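Local coordinates for protein DNA helicase RecQ (Deinococcus radiodurans, PDB 4Q48) that probably couples ATP hydrolysis to unwinding of duplex DNA in the 3'-5' direction, here as its catalytic core with helicase, zinc-binding and RQC domains, at residues 496-499 and 500-504. Residues are numbered along the deposited sequence; the frame is centred on the assembly and turned at random.
Sequences KSRG and ILKEG
Ser497 and Arg498 offer their carbonyls to the backbone of one short helical turn: Leu501 N donates to Ser497 O at 3.1 Å, an i to i+4 bond, and Arg498 O then accepts twice, from Lys502 N at 2.6 Å and from Glu503 N at 3.0 Å. The second of these bonds spans five residues, as the chain winds out of the helix; Lys502 is the first residue to leave helical angles, and Gly504 has a positive phi, a conformation that glycine adopts without strain.

The side chains of Arg498, Lys502 and Glu503 meet at this exit. Arg498, with CG anti to its own N (chi1 -158°) and a bend at chi3, runs forward along the outside of the turn, toward the residues that follow the helix, where a long flexible chain with a charged end suits the exposed surface. Its NE reaches Glu503 OE2 at 3.2 Å, a salt bridge whose hydrogen bond is weak and bent (134°). The oxygen lies near the guanidinium plane, at its edge, while the two flat groups are turned 70° apart. Lys502 CB sits over one face of the guanidinium, toward its rim, so the aliphatic root of the lysine does the packing; the carboxylate of Glu503 probably offsets some of the positive charge gathered here. On another side, Leu501 CD1 lies 3.8 Å from the OG of Ser497, a small residue suited to its buried place, whose OG is hydrogen-bonded to Thr494 O.

Within the RQC domain, this turn follows strand 492-493 and leads toward strand 508-510. Ile500, a branched apolar residue apt for a buried face, packs on Ala417, Gln418 and Leu421 of helix 414-426, and Leu501 touches Ser422 of the same helix.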
ATOM      1  N   LYS A 496       2.360 -13.069 -14.045  1.00 35.15           N
ATOM      2  CA  LYS A 496       2.949 -11.917 -14.742  1.00 32.73           C
ATOM      3  C   LYS A 496       4.037 -12.334 -15.760  1.00 31.90           C
ATOM      4  O   LYS A 496       4.386 -11.587 -16.671  1.00 37.26           O
ATOM      5  CB  LYS A 496       3.520 -10.912 -13.714  1.00 31.56           C
ATOM      6  CG  LYS A 496       3.764  -9.509 -14.258  1.00 35.69           C
ATOM      7  CD  LYS A 496       4.484  -8.549 -13.288  1.00 38.77           C
ATOM      8  CE  LYS A 496       4.364  -7.093 -13.836  1.00 51.24           C
ATOM      9  NZ  LYS A 496       5.468  -6.135 -13.430  1.00 46.33           N
ATOM     10  N   SER A 497       4.545 -13.542 -15.628  1.00 28.93           N
ATOM     11  CA  SER A 497       5.581 -14.028 -16.525  1.00 31.98           C
ATOM     12  C   SER A 497       5.154 -14.131 -17.991  1.00 34.94           C
ATOM     13  O   SER A 497       6.016 -14.194 -18.872  1.00 35.03           O
ATOM     14  CB  SER A 497       6.070 -15.398 -16.056  1.00 30.43           C
ATOM     15  OG  SER A 497       5.092 -16.388 -16.378  1.00 36.67           O
ATOM     16  N   ARG A 498       3.846 -14.204 -18.257  1.00 35.88           N
ATOM     17  CA  ARG A 498       3.343 -14.328 -19.637  1.00 34.52           C
ATOM     18  C   ARG A 498       3.726 -13.059 -20.408  1.00 39.09           C
ATOM     19  O   ARG A 498       3.943 -13.084 -21.630  1.00 37.30           O
ATOM     20  CB  ARG A 498       1.830 -14.551 -19.658  1.00 33.03           C
ATOM     21  CG  ARG A 498       1.293 -15.210 -20.929  1.00 39.31           C
ATOM     22  CD  ARG A 498      -0.248 -15.199 -21.014  1.00 36.02           C
ATOM     23  NE  ARG A 498      -0.723 -14.804 -22.346  1.00 39.17           N
ATOM     24  CZ  ARG A 498      -0.726 -15.608 -23.416  1.00 49.22           C
ATOM     25  NH1 ARG A 498      -0.272 -16.852 -23.333  1.00 45.86           N
ATOM     26  NH2 ARG A 498      -1.172 -15.174 -24.588  1.00 57.81           N
ATOM     27  N   GLY A 499       3.827 -11.954 -19.667  1.00 38.31           N
ATOM     28  CA  GLY A 499       4.161 -10.668 -20.244  1.00 39.92           C
ATOM     29  C   GLY A 499       5.428 -10.730 -21.061  1.00 43.84           C
ATOM     30  O   GLY A 499       5.447 -10.319 -22.236  1.00 49.13           O
ATOM     31  N   ILE A 500       6.485 -11.280 -20.476  1.00 35.57           N
ATOM     32  CA  ILE A 500       7.736 -11.352 -21.200  1.00 31.26           C
ATOM     33  C   ILE A 500       7.709 -12.523 -22.172  1.00 36.22           C
ATOM     34  O   ILE A 500       8.210 -12.437 -23.296  1.00 42.96           O
ATOM     35  CB  ILE A 500       8.916 -11.425 -20.218  1.00 29.37           C
ATOM     36  CG1 ILE A 500       9.036 -10.064 -19.522  1.00 35.71           C
ATOM     37  CG2 ILE A 500      10.229 -11.719 -20.936  1.00 27.16           C
ATOM     38  CD1 ILE A 500      10.216  -9.895 -18.605  1.00 30.74           C
ATOM     39  N   LEU A 501       7.086 -13.606 -21.742  1.00 37.67           N
ATOM     40  CA  LEU A 501       7.117 -14.868 -22.459  1.00 39.33           C
ATOM     41  C   LEU A 501       6.270 -14.895 -23.736  1.00 41.40           C
ATOM     42  O   LEU A 501       6.672 -15.499 -24.738  1.00 42.97           O
ATOM     43  CB  LEU A 501       6.662 -15.980 -21.507  1.00 37.90           C
ATOM     44  CG  LEU A 501       7.751 -16.486 -20.561  1.00 34.51           C
ATOM     45  CD1 LEU A 501       7.165 -17.389 -19.462  1.00 27.22           C
ATOM     46  CD2 LEU A 501       8.903 -17.181 -21.320  1.00 26.50           C
ATOM     47  N   LYS A 502       5.105 -14.253 -23.705  1.00 37.87           N
ATOM     48  CA  LYS A 502       4.174 -14.365 -24.827  1.00 44.50           C
ATOM     49  C   LYS A 502       3.631 -13.024 -25.327  1.00 47.83           C
ATOM     50  O   LYS A 502       3.291 -12.902 -26.497  1.00 54.24           O
ATOM     51  CB  LYS A 502       3.001 -15.283 -24.448  1.00 43.51           C
ATOM     52  CG  LYS A 502       3.439 -16.714 -24.027  1.00 44.92           C
ATOM     53  CD  LYS A 502       3.548 -17.693 -25.192  1.00 43.18           C
ATOM     54  CE  LYS A 502       3.847 -19.126 -24.694  1.00 59.32           C
ATOM     55  NZ  LYS A 502       2.827 -20.168 -25.128  1.00 59.45           N
ATOM     56  N   GLU A 503       3.538 -12.029 -24.449  1.00 42.17           N
ATOM     57  CA  GLU A 503       2.897 -10.770 -24.794  1.00 35.95           C
ATOM     58  C   GLU A 503       3.878  -9.615 -25.114  1.00 45.33           C
ATOM     59  O   GLU A 503       3.508  -8.438 -25.055  1.00 42.37           O
ATOM     60  CB  GLU A 503       1.979 -10.348 -23.648  1.00 38.81           C
ATOM     61  CG  GLU A 503       0.925 -11.351 -23.221  1.00 40.66           C
ATOM     62  CD  GLU A 503       0.323 -11.024 -21.842  1.00 49.23           C
ATOM     63  OE1 GLU A 503       0.771 -10.030 -21.215  1.00 53.53           O
ATOM     64  OE2 GLU A 503      -0.582 -11.762 -21.374  1.00 42.68           O
ATOM     65  N   GLY A 504       5.115  -9.934 -25.474  1.00 48.01           N
ATOM     66  CA  GLY A 504       6.037  -8.914 -25.965  1.00 48.99           C
ATOM     67  C   GLY A 504       6.625  -7.896 -24.975  1.00 48.99           C
ATOM     68  O   GLY A 504       7.370  -6.991 -25.372  1.00 43.88           O
TER